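PDB 1IQ0: arginyl-trna synthetase from Thermus thermophilus, which probably catalyses the ATP-dependent joining of L-arginine to tRNA(Arg), releasing AMP and diphosphate, as a monomeric class I aminoacyl-tRNA synthetase. Local coordinates for residues 175-180 with 220-225; 112-117 with 147-152; 166-171 with 181-186. One frame throughout, in Å; residues are numbered along the deposited sequence.

All three contacts lie in the class I catalytic domain, on the same side of the chain's centre. Contact 2 comes first along the chain and closes before the other two open. Contacts 1 and 3 interleave and share helix 176-189: 175-180 starts it and 181-186 continues it. Their centres are about 13 Å apart. The centre of contact 2 lies about 11 Å from that of contact 1 and about 17 Å from that of contact 3. Gln-223 of contact 1 reaches the backbone of 112-117, and Tyr-184 of contact 3 packs on Asn-115 and Lys-116. The predicted 'HIGH' region, a class I signature of the ATP site, is thus flanked by the helices of the other two contacts.

Contact 1 (175-180 with 220-225); sequences KYDHFA and LLAQMA
Asp-177 and Ala-222 mark the closest backbone approach of two helices, with their CA atoms 5.6 Å apart. The axes of 176-180 and 220-225 come within 8.5 Å and cross at -120°. Lys-175 is the N-cap residue of the first helix, and its carbonyl O accepts from both His-178 N and Phe-179 N. The small side chain of Ala-222 allows the close approach. Ala-222 CB lies 4.0 Å from Tyr-176 CB and 3.3 Å from Asp-177 OD1. Asp-177 CG sits between the backbone N and the carbonyl carbon (chi1 58°), which brings the carboxylate against Ala-222 CB. Its OD2 rests against CA and CG of Gln-223, with carboxylate and amide planes nearly perpendicular. The Gln-223 amide has its partners elsewhere: NE2 bonds the carbonyls of Asn-113 and Lys-116.

The polar link is made by Lys-175. Its chain is extended as far as CE and bends at chi4 (-74°), where NZ turns off. Lys-175 NZ donates to Ala-222 O at 2.9 Å, from above the carbonyl plane. Ala-225 N reaches Ala-222 O from the opposite face, at 3.2 Å. Lys-175 NZ also forms a salt bridge with Asp-177 OD1, on its syn lone pair, at 2.9 Å. Outside the segments it pairs with Asp-406 and bonds Thr-226 OG1, and two carboxylates probably keep it protonated. A methionine here, lacking NZ, would probably leave Asp-177 and Asp-406 without their shared positive charge and Ala-222 O without its side-chain donor. Lys-175 CE also packs on Ala-225 CB.

The contact joins the start of helix 176-189 to helix 213-229. Tyr-176 and Asp-177 also touch Ile-219, about one turn before Ala-222. The Tyr-176 ring also meets Trp-170 edge-to-face, and Asp-406 brings in helix 405-423.

Contact 2 (112-117 with 147-152); sequences VNPNKE and NYIDDT
Val-112 O and Tyr-148 O are bridged by a water, which donates to both and accepts from Asp-150 N. Its bond to Val-112 is weak. The side chain of Asn-113 lies beside that of Asp-150, both pointing the same way. Asn-113 OD1 and Asp-150 OD2 stay 4.1 Å apart, and a water between them donates to Asp-150 OD2 at 2.7 Å and weakly to Asn-113 OD1. Another water donates to Asp-150 O, again with a weak bond to Asn-113 OD1. Pro-114 makes the direct contact. Pro-114 CD lies 3.5 Å from Asp-150 O, and Pro-114 CG lies 4.0 Å from Ile-149 CG2. The two side chains cross obliquely. Pro-114 and Asp-150 each centre an inverse gamma turn.

Segment 112-117 belongs to the predicted 'HIGH' region, and 147-152 runs off the end of strand 141-149 of the parallel core of the sheet, as expected for a class I Rossmann fold. No direct hydrogen bond joins the segments. The chemistry implies a hydrated seam, with backbone carbonyl, amide and carboxylate oxygens, all acceptors, meeting through donating waters, and one proline making the apolar contact.

Contact 3 (166-171 with 181-186); sequences YGLTWD and GRAYVR
Tyr-166 and Arg-186 meet in a CH-pi contact. Arg-186 CD sits over one face of the tyrosine ring, 3.5 Å from the ring centroid and 16° off its normal. It leans toward the CE2 and CD2 side of the ring. The guanidinium passes the CG and CD2 rim toward CB, its plane tilted 32° from the ring. Arg-186 NH1 comes within 3.1 Å of Tyr-166 CD2. Arg-186 CZ lies 3.7 Å from Tyr-166 CG. The two side chains slide past each other in opposite directions. Arg-186 CG is anti to the backbone N (chi1 -154°). From there the bend at chi2 lays CD over the ring, and the bend at chi3 turns NE toward CG and CD2 of the tyrosine. Tyr-166 OH is hydrogen-bonded to Asp-190 OD2, just after helix 176-189, which probably limits the movement of the ring.

The loop starts with a Schellman motif. Helix 154-165 ends there, and Gly-167 has positive phi, with two bonds back into the last turn. The chain then runs back along helix 176-189 toward its start, as the connection between helices 154-165 and 176-189. Leu-168 follows directly after the glycine.

The apolar contact is between Leu-168 and Ala-183. Leu-168 CD1 lies 3.6 Å from Ala-183 CB. Ala-183 packs in turn on Ala-162 and Leu-163 of helix 154-165.

The other methyl of the leucine lies beside a charged group. Leu-168 CD2 meets Arg-186 NH2 at 3.5 Å, where the two side chains cross at a slant. The same NH2 also lies near Tyr-166 CB.

No hydrogen bond crosses between the segments. Arg-182, on the helix, forms a salt bridge with Glu-174.

Contact 1 (175-180 with 220-225)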
loop_
_atom_site.group_PDB
_atom_site.type_symbol
_atom_site.label_atom_id
_atom_site.label_comp_id
_atom_site.label_asym_id
_atom_site.label_seq_id
_atom_site.Cartn_x
_atom_site.Cartn_y
_atom_site.Cartn_z
ATOM N N LYS A 175 19.219 11.848 -18.030
ATOM C CA LYS A 175 18.479 11.987 -16.772
ATOM C C LYS A 175 19.554 12.050 -15.687
ATOM O O LYS A 175 20.369 11.139 -15.552
ATOM C CB LYS A 175 17.550 10.792 -16.569
ATOM C CG LYS A 175 16.567 10.970 -15.420
ATOM C CD LYS A 175 15.327 10.106 -15.611
ATOM C CE LYS A 175 14.431 10.131 -14.374
ATOM N NZ LYS A 175 15.013 9.332 -13.243
ATOM N N TYR A 176 19.556 13.128 -14.920
ATOM C CA TYR A 176 20.594 13.339 -13.925
ATOM C C TYR A 176 20.964 12.197 -12.987
ATOM O O TYR A 176 22.154 11.963 -12.762
ATOM C CB TYR A 176 20.303 14.603 -13.115
ATOM C CG TYR A 176 21.532 15.145 -12.416
ATOM C CD1 TYR A 176 21.833 14.780 -11.104
ATOM C CD2 TYR A 176 22.422 15.995 -13.085
ATOM C CE1 TYR A 176 22.983 15.245 -10.474
ATOM C CE2 TYR A 176 23.574 16.464 -12.465
ATOM C CZ TYR A 176 23.850 16.085 -11.160
ATOM O OH TYR A 176 24.989 16.539 -10.543
ATOM N N ASP A 177 19.985 11.475 -12.447
ATOM C CA ASP A 177 20.335 10.402 -11.534
ATOM C C ASP A 177 20.973 9.214 -12.235
ATOM O O ASP A 177 21.639 8.397 -11.590
ATOM C CB ASP A 177 19.132 9.990 -10.660
ATOM C CG ASP A 177 17.920 9.551 -11.460
ATOM O OD1 ASP A 177 17.753 9.992 -12.619
ATOM O OD2 ASP A 177 17.117 8.777 -10.897
ATOM N N HIS A 178 20.785 9.117 -13.550
ATOM C CA HIS A 178 21.413 8.041 -14.318
ATOM C C HIS A 178 22.882 8.421 -14.512
ATOM O O HIS A 178 23.767 7.571 -14.492
ATOM C CB HIS A 178 20.738 7.857 -15.682
ATOM C CG HIS A 178 19.512 7.001 -15.629
ATOM N ND1 HIS A 178 18.287 7.478 -15.211
ATOM C CD2 HIS A 178 19.333 5.687 -15.897
ATOM C CE1 HIS A 178 17.408 6.493 -15.224
ATOM N NE2 HIS A 178 18.017 5.395 -15.635
ATOM N N PHE A 179 23.115 9.713 -14.705
ATOM C CA PHE A 179 24.458 10.262 -14.860
ATOM C C PHE A 179 25.224 9.991 -13.552
ATOM O O PHE A 179 26.369 9.533 -13.572
ATOM C CB PHE A 179 24.346 11.770 -15.126
ATOM C CG PHE A 179 25.632 12.525 -14.965
ATOM C CD1 PHE A 179 26.738 12.231 -15.757
ATOM C CD2 PHE A 179 25.725 13.561 -14.041
ATOM C CE1 PHE A 179 27.916 12.958 -15.633
ATOM C CE2 PHE A 179 26.899 14.297 -13.906
ATOM C CZ PHE A 179 28.001 13.995 -14.707
ATOM N N ALA A 180 24.571 10.249 -12.417
ATOM C CA ALA A 180 25.189 10.017 -11.109
ATOM C C ALA A 180 25.448 8.530 -10.910
ATOM O O ALA A 180 26.499 8.136 -10.400
ATOM C CB ALA A 180 24.283 10.539 -9.993
ATOM N N LEU A 220 18.061 13.836 -6.258
ATOM C CA LEU A 220 16.713 13.570 -5.757
ATOM C C LEU A 220 15.616 14.067 -6.710
ATOM O O LEU A 220 14.613 13.388 -6.909
ATOM C CB LEU A 220 16.507 14.200 -4.369
ATOM C CG LEU A 220 15.057 14.140 -3.848
ATOM C CD1 LEU A 220 14.607 12.687 -3.723
ATOM C CD2 LEU A 220 14.952 14.852 -2.510
ATOM N N LEU A 221 15.801 15.244 -7.297
ATOM C CA LEU A 221 14.805 15.768 -8.223
ATOM C C LEU A 221 14.584 14.817 -9.404
ATOM O O LEU A 221 13.447 14.613 -9.830
ATOM C CB LEU A 221 15.213 17.159 -8.715
ATOM C CG LEU A 221 14.998 18.269 -7.668
ATOM C CD1 LEU A 221 15.563 19.603 -8.177
ATOM C CD2 LEU A 221 13.506 18.410 -7.383
ATOM N N ALA A 222 15.664 14.224 -9.912
ATOM C CA ALA A 222 15.570 13.285 -11.030
ATOM C C ALA A 222 14.937 11.965 -10.579
ATOM O O ALA A 222 14.197 11.334 -11.332
ATOM C CB ALA A 222 16.962 13.030 -11.636
ATOM N N GLN A 223 15.227 11.542 -9.351
ATOM C CA GLN A 223 14.630 10.311 -8.845
ATOM C C GLN A 223 13.134 10.550 -8.708
ATOM O O GLN A 223 12.325 9.652 -8.934
ATOM C CB GLN A 223 15.168 9.955 -7.460
ATOM C CG GLN A 223 16.628 9.595 -7.383
ATOM C CD GLN A 223 17.021 9.292 -5.955
ATOM O OE1 GLN A 223 16.726 10.073 -5.057
ATOM N NE2 GLN A 223 17.676 8.157 -5.734
ATOM N N MET A 224 12.780 11.774 -8.327
ATOM C CA MET A 224 11.384 12.137 -8.125
ATOM C C MET A 224 10.569 12.073 -9.411
ATOM O O MET A 224 9.352 11.901 -9.360
ATOM C CB MET A 224 11.283 13.532 -7.501
ATOM C CG MET A 224 9.907 13.853 -6.935
ATOM S SD MET A 224 9.966 15.207 -5.727
ATOM C CE MET A 224 11.125 14.533 -4.546
ATOM N N ALA A 225 11.228 12.212 -10.560
ATOM C CA ALA A 225 10.515 12.135 -11.833
ATOM C C ALA A 225 10.007 10.699 -11.998
ATOM O O ALA A 225 8.920 10.467 -12.532
ATOM C CB ALA A 225 11.441 12.510 -12.986
#

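Contact 2 (112-117 with 147-152)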
loop_
_atom_site.group_PDB
_atom_site.type_symbol
_atom_site.label_atom_id
_atom_site.label_comp_id
_atom_site.label_asym_id
_atom_site.label_seq_id
_atom_site.Cartn_x
_atom_site.Cartn_y
_atom_site.Cartn_z
ATOM N N VAL A 112 14.749 6.111 -0.723
ATOM C CA VAL A 112 15.936 5.444 -1.244
ATOM C C VAL A 112 17.144 6.360 -1.139
ATOM O O VAL A 112 16.997 7.581 -1.044
ATOM C CB VAL A 112 15.756 5.056 -2.731
ATOM C CG1 VAL A 112 14.537 4.151 -2.890
ATOM C CG2 VAL A 112 15.590 6.306 -3.577
ATOM N N ASN A 113 18.338 5.771 -1.137
ATOM C CA ASN A 113 19.542 6.576 -1.083
ATOM C C ASN A 113 19.502 7.507 -2.288
ATOM O O ASN A 113 19.282 7.066 -3.417
ATOM C CB ASN A 113 20.786 5.686 -1.128
ATOM C CG ASN A 113 21.054 5.007 0.201
ATOM O OD1 ASN A 113 20.961 5.633 1.251
ATOM N ND2 ASN A 113 21.398 3.727 0.159
ATOM N N PRO A 114 19.680 8.817 -2.060
ATOM C CA PRO A 114 19.652 9.776 -3.170
ATOM C C PRO A 114 21.009 9.864 -3.864
ATOM O O PRO A 114 21.609 10.930 -3.921
ATOM C CB PRO A 114 19.262 11.078 -2.482
ATOM C CG PRO A 114 19.957 10.953 -1.139
ATOM C CD PRO A 114 19.704 9.504 -0.754
ATOM N N ASN A 115 21.473 8.747 -4.415
ATOM C CA ASN A 115 22.788 8.714 -5.044
ATOM C C ASN A 115 22.836 8.133 -6.460
ATOM O O ASN A 115 23.898 8.101 -7.076
ATOM C CB ASN A 115 23.740 7.931 -4.137
ATOM C CG ASN A 115 23.409 6.454 -4.095
ATOM O OD1 ASN A 115 22.234 6.072 -4.084
ATOM N ND2 ASN A 115 24.442 5.611 -4.070
ATOM N N LYS A 116 21.695 7.677 -6.972
ATOM C CA LYS A 116 21.611 7.101 -8.320
ATOM C C LYS A 116 20.156 6.756 -8.657
ATOM O O LYS A 116 19.280 6.866 -7.800
ATOM C CB LYS A 116 22.494 5.848 -8.429
ATOM C CG LYS A 116 22.089 4.675 -7.532
ATOM C CD LYS A 116 23.195 3.622 -7.526
ATOM C CE LYS A 116 22.673 2.216 -7.254
ATOM N NZ LYS A 116 22.009 2.074 -5.943
ATOM N N GLU A 117 19.901 6.340 -9.898
ATOM C CA GLU A 117 18.539 6.017 -10.336
ATOM C C GLU A 117 17.926 4.853 -9.569
ATOM O O GLU A 117 18.631 3.961 -9.114
ATOM C CB GLU A 117 18.511 5.705 -11.844
ATOM C CG GLU A 117 19.110 4.353 -12.228
ATOM C CD GLU A 117 20.636 4.340 -12.221
ATOM O OE1 GLU A 117 21.215 3.240 -12.343
ATOM O OE2 GLU A 117 21.255 5.421 -12.101
ATOM N N ASN A 147 8.599 10.753 2.882
ATOM C CA ASN A 147 9.713 10.170 2.140
ATOM C C ASN A 147 10.995 10.640 2.847
ATOM O O ASN A 147 11.288 11.834 2.880
ATOM C CB ASN A 147 9.682 10.644 0.682
ATOM C CG ASN A 147 10.718 9.943 -0.193
ATOM O OD1 ASN A 147 10.720 10.100 -1.418
ATOM N ND2 ASN A 147 11.601 9.173 0.430
ATOM N N TYR A 148 11.731 9.698 3.437
ATOM C CA TYR A 148 12.961 10.002 4.173
ATOM C C TYR A 148 14.155 10.097 3.235
ATOM O O TYR A 148 14.429 9.168 2.486
ATOM C CB TYR A 148 13.220 8.922 5.231
ATOM C CG TYR A 148 14.612 8.952 5.833
ATOM C CD1 TYR A 148 15.034 10.032 6.613
ATOM C CD2 TYR A 148 15.513 7.910 5.601
ATOM C CE1 TYR A 148 16.323 10.077 7.149
ATOM C CE2 TYR A 148 16.804 7.941 6.131
ATOM C CZ TYR A 148 17.202 9.030 6.906
ATOM O OH TYR A 148 18.463 9.061 7.448
ATOM N N ILE A 149 14.865 11.221 3.293
ATOM C CA ILE A 149 16.016 11.451 2.424
ATOM C C ILE A 149 17.327 11.405 3.222
ATOM O O ILE A 149 17.626 12.314 3.994
ATOM C CB ILE A 149 15.895 12.833 1.714
ATOM C CG1 ILE A 149 14.477 13.023 1.151
ATOM C CG2 ILE A 149 16.920 12.938 0.586
ATOM C CD1 ILE A 149 14.059 11.994 0.083
ATOM N N ASP A 150 18.099 10.339 3.038
ATOM C CA ASP A 150 19.373 10.179 3.742
ATOM C C ASP A 150 20.450 10.954 2.972
ATOM O O ASP A 150 21.267 10.375 2.262
ATOM C CB ASP A 150 19.742 8.689 3.825
ATOM C CG ASP A 150 20.950 8.429 4.737
ATOM O OD1 ASP A 150 21.569 9.399 5.195
ATOM O OD2 ASP A 150 21.286 7.251 4.992
ATOM N N ASP A 151 20.446 12.271 3.114
ATOM C CA ASP A 151 21.400 13.101 2.392
ATOM C C ASP A 151 22.809 13.156 2.975
ATOM O O ASP A 151 23.663 13.832 2.419
ATOM C CB ASP A 151 20.861 14.526 2.256
ATOM C CG ASP A 151 20.690 15.209 3.591
ATOM O OD1 ASP A 151 20.944 16.429 3.667
ATOM O OD2 ASP A 151 20.291 14.525 4.559
ATOM N N THR A 152 23.055 12.456 4.083
ATOM C CA THR A 152 24.382 12.451 4.693
ATOM C C THR A 152 24.970 11.046 4.660
ATOM O O THR A 152 25.960 10.762 5.337
ATOM C CB THR A 152 24.344 12.903 6.178
ATOM O OG1 THR A 152 23.637 11.931 6.958
ATOM C CG2 THR A 152 23.654 14.244 6.314
HETATM O O HOH W 1 16.831 7.983 1.747
HETATM O O HOH W 2 22.982 8.260 1.122
HETATM O O HOH W 3 19.921 4.947 4.370
#

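Contact 3 (166-171 with 181-186)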
loop_
_atom_site.group_PDB
_atom_site.type_symbol
_atom_site.label_atom_id
_atom_site.label_comp_id
_atom_site.label_asym_id
_atom_site.label_seq_id
_atom_site.Cartn_x
_atom_site.Cartn_y
_atom_site.Cartn_z
ATOM N N TYR A 166 36.426 11.579 -11.075
ATOM C CA TYR A 166 36.555 11.214 -12.479
ATOM C C TYR A 166 36.384 12.413 -13.397
ATOM O O TYR A 166 36.464 12.283 -14.615
ATOM C CB TYR A 166 35.545 10.119 -12.834
ATOM C CG TYR A 166 35.803 8.834 -12.087
ATOM C CD1 TYR A 166 34.918 8.386 -11.103
ATOM C CD2 TYR A 166 36.965 8.093 -12.322
ATOM C CE1 TYR A 166 35.185 7.231 -10.368
ATOM C CE2 TYR A 166 37.246 6.936 -11.591
ATOM C CZ TYR A 166 36.350 6.513 -10.612
ATOM O OH TYR A 166 36.627 5.390 -9.869
ATOM N N GLY A 167 36.159 13.580 -12.801
ATOM C CA GLY A 167 35.989 14.790 -13.582
ATOM C C GLY A 167 34.898 14.633 -14.614
ATOM O O GLY A 167 35.104 14.890 -15.802
ATOM N N LEU A 168 33.728 14.201 -14.154
ATOM C CA LEU A 168 32.585 13.999 -15.033
ATOM C C LEU A 168 31.698 15.236 -15.048
ATOM O O LEU A 168 31.438 15.837 -14.009
ATOM C CB LEU A 168 31.783 12.784 -14.564
ATOM C CG LEU A 168 32.590 11.489 -14.471
ATOM C CD1 LEU A 168 31.716 10.382 -13.898
ATOM C CD2 LEU A 168 33.112 11.110 -15.851
ATOM N N THR A 169 31.237 15.615 -16.233
ATOM C CA THR A 169 30.378 16.783 -16.364
ATOM C C THR A 169 29.067 16.374 -17.017
ATOM O O THR A 169 29.055 15.618 -17.991
ATOM C CB THR A 169 31.048 17.874 -17.220
ATOM O OG1 THR A 169 32.360 18.145 -16.708
ATOM C CG2 THR A 169 30.226 19.155 -17.178
ATOM N N TRP A 170 27.963 16.870 -16.469
ATOM C CA TRP A 170 26.640 16.545 -16.989
ATOM C C TRP A 170 26.434 17.124 -18.389
ATOM O O TRP A 170 26.670 18.312 -18.615
ATOM C CB TRP A 170 25.576 17.078 -16.032
ATOM C CG TRP A 170 24.177 16.814 -16.470
ATOM C CD1 TRP A 170 23.658 15.621 -16.880
ATOM C CD2 TRP A 170 23.097 17.753 -16.494
ATOM N NE1 TRP A 170 22.318 15.756 -17.154
ATOM C CE2 TRP A 170 21.947 17.056 -16.925
ATOM C CE3 TRP A 170 22.988 19.117 -16.189
ATOM C CZ2 TRP A 170 20.701 17.674 -17.060
ATOM C CZ3 TRP A 170 21.747 19.735 -16.324
ATOM C CH2 TRP A 170 20.620 19.011 -16.756
ATOM N N ASP A 171 25.986 16.284 -19.321
ATOM C CA ASP A 171 25.767 16.722 -20.695
ATOM C C ASP A 171 24.494 17.543 -20.875
ATOM O O ASP A 171 24.202 18.008 -21.973
ATOM C CB ASP A 171 25.752 15.516 -21.646
ATOM C CG ASP A 171 24.492 14.672 -21.518
ATOM O OD1 ASP A 171 24.458 13.577 -22.120
ATOM O OD2 ASP A 171 23.537 15.096 -20.827
ATOM N N GLY A 181 24.487 7.703 -11.315
ATOM C CA GLY A 181 24.641 6.266 -11.160
ATOM C C GLY A 181 25.824 5.718 -11.943
ATOM O O GLY A 181 26.503 4.789 -11.501
ATOM N N ARG A 182 26.072 6.285 -13.118
ATOM C CA ARG A 182 27.189 5.841 -13.945
ATOM C C ARG A 182 28.501 6.100 -13.182
ATOM O O ARG A 182 29.382 5.237 -13.118
ATOM C CB ARG A 182 27.165 6.585 -15.287
ATOM C CG ARG A 182 27.183 5.658 -16.499
ATOM C CD ARG A 182 26.303 6.147 -17.661
ATOM N NE ARG A 182 26.426 7.578 -17.931
ATOM C CZ ARG A 182 27.573 8.215 -18.148
ATOM N NH1 ARG A 182 28.727 7.554 -18.126
ATOM N NH2 ARG A 182 27.565 9.520 -18.389
ATOM N N ALA A 183 28.608 7.281 -12.584
ATOM C CA ALA A 183 29.787 7.640 -11.809
ATOM C C ALA A 183 29.923 6.671 -10.635
ATOM O O ALA A 183 31.010 6.170 -10.356
ATOM C CB ALA A 183 29.662 9.072 -11.297
ATOM N N TYR A 184 28.815 6.396 -9.953
ATOM C CA TYR A 184 28.856 5.478 -8.824
ATOM C C TYR A 184 29.370 4.123 -9.299
ATOM O O TYR A 184 30.221 3.514 -8.654
ATOM C CB TYR A 184 27.460 5.308 -8.214
ATOM C CG TYR A 184 27.403 4.338 -7.049
ATOM C CD1 TYR A 184 27.681 4.759 -5.751
ATOM C CD2 TYR A 184 27.067 2.996 -7.247
ATOM C CE1 TYR A 184 27.622 3.873 -4.675
ATOM C CE2 TYR A 184 27.008 2.099 -6.174
ATOM C CZ TYR A 184 27.287 2.552 -4.893
ATOM O OH TYR A 184 27.237 1.686 -3.828
ATOM N N VAL A 185 28.849 3.652 -10.426
ATOM C CA VAL A 185 29.272 2.362 -10.965
ATOM C C VAL A 185 30.750 2.346 -11.350
ATOM O O VAL A 185 31.430 1.344 -11.136
ATOM C CB VAL A 185 28.427 1.947 -12.205
ATOM C CG1 VAL A 185 29.063 0.728 -12.894
ATOM C CG2 VAL A 185 27.001 1.608 -11.772
ATOM N N ARG A 186 31.257 3.437 -11.921
ATOM C CA ARG A 186 32.666 3.448 -12.289
ATOM C C ARG A 186 33.523 3.333 -11.028
ATOM O O ARG A 186 34.480 2.559 -10.989
ATOM C CB ARG A 186 33.060 4.716 -13.051
ATOM C CG ARG A 186 34.262 4.445 -13.947
ATOM C CD ARG A 186 35.274 5.568 -14.019
ATOM N NE ARG A 186 34.874 6.634 -14.925
ATOM C CZ ARG A 186 35.732 7.456 -15.520
ATOM N NH1 ARG A 186 37.034 7.322 -15.307
ATOM N NH2 ARG A 186 35.291 8.419 -16.319
#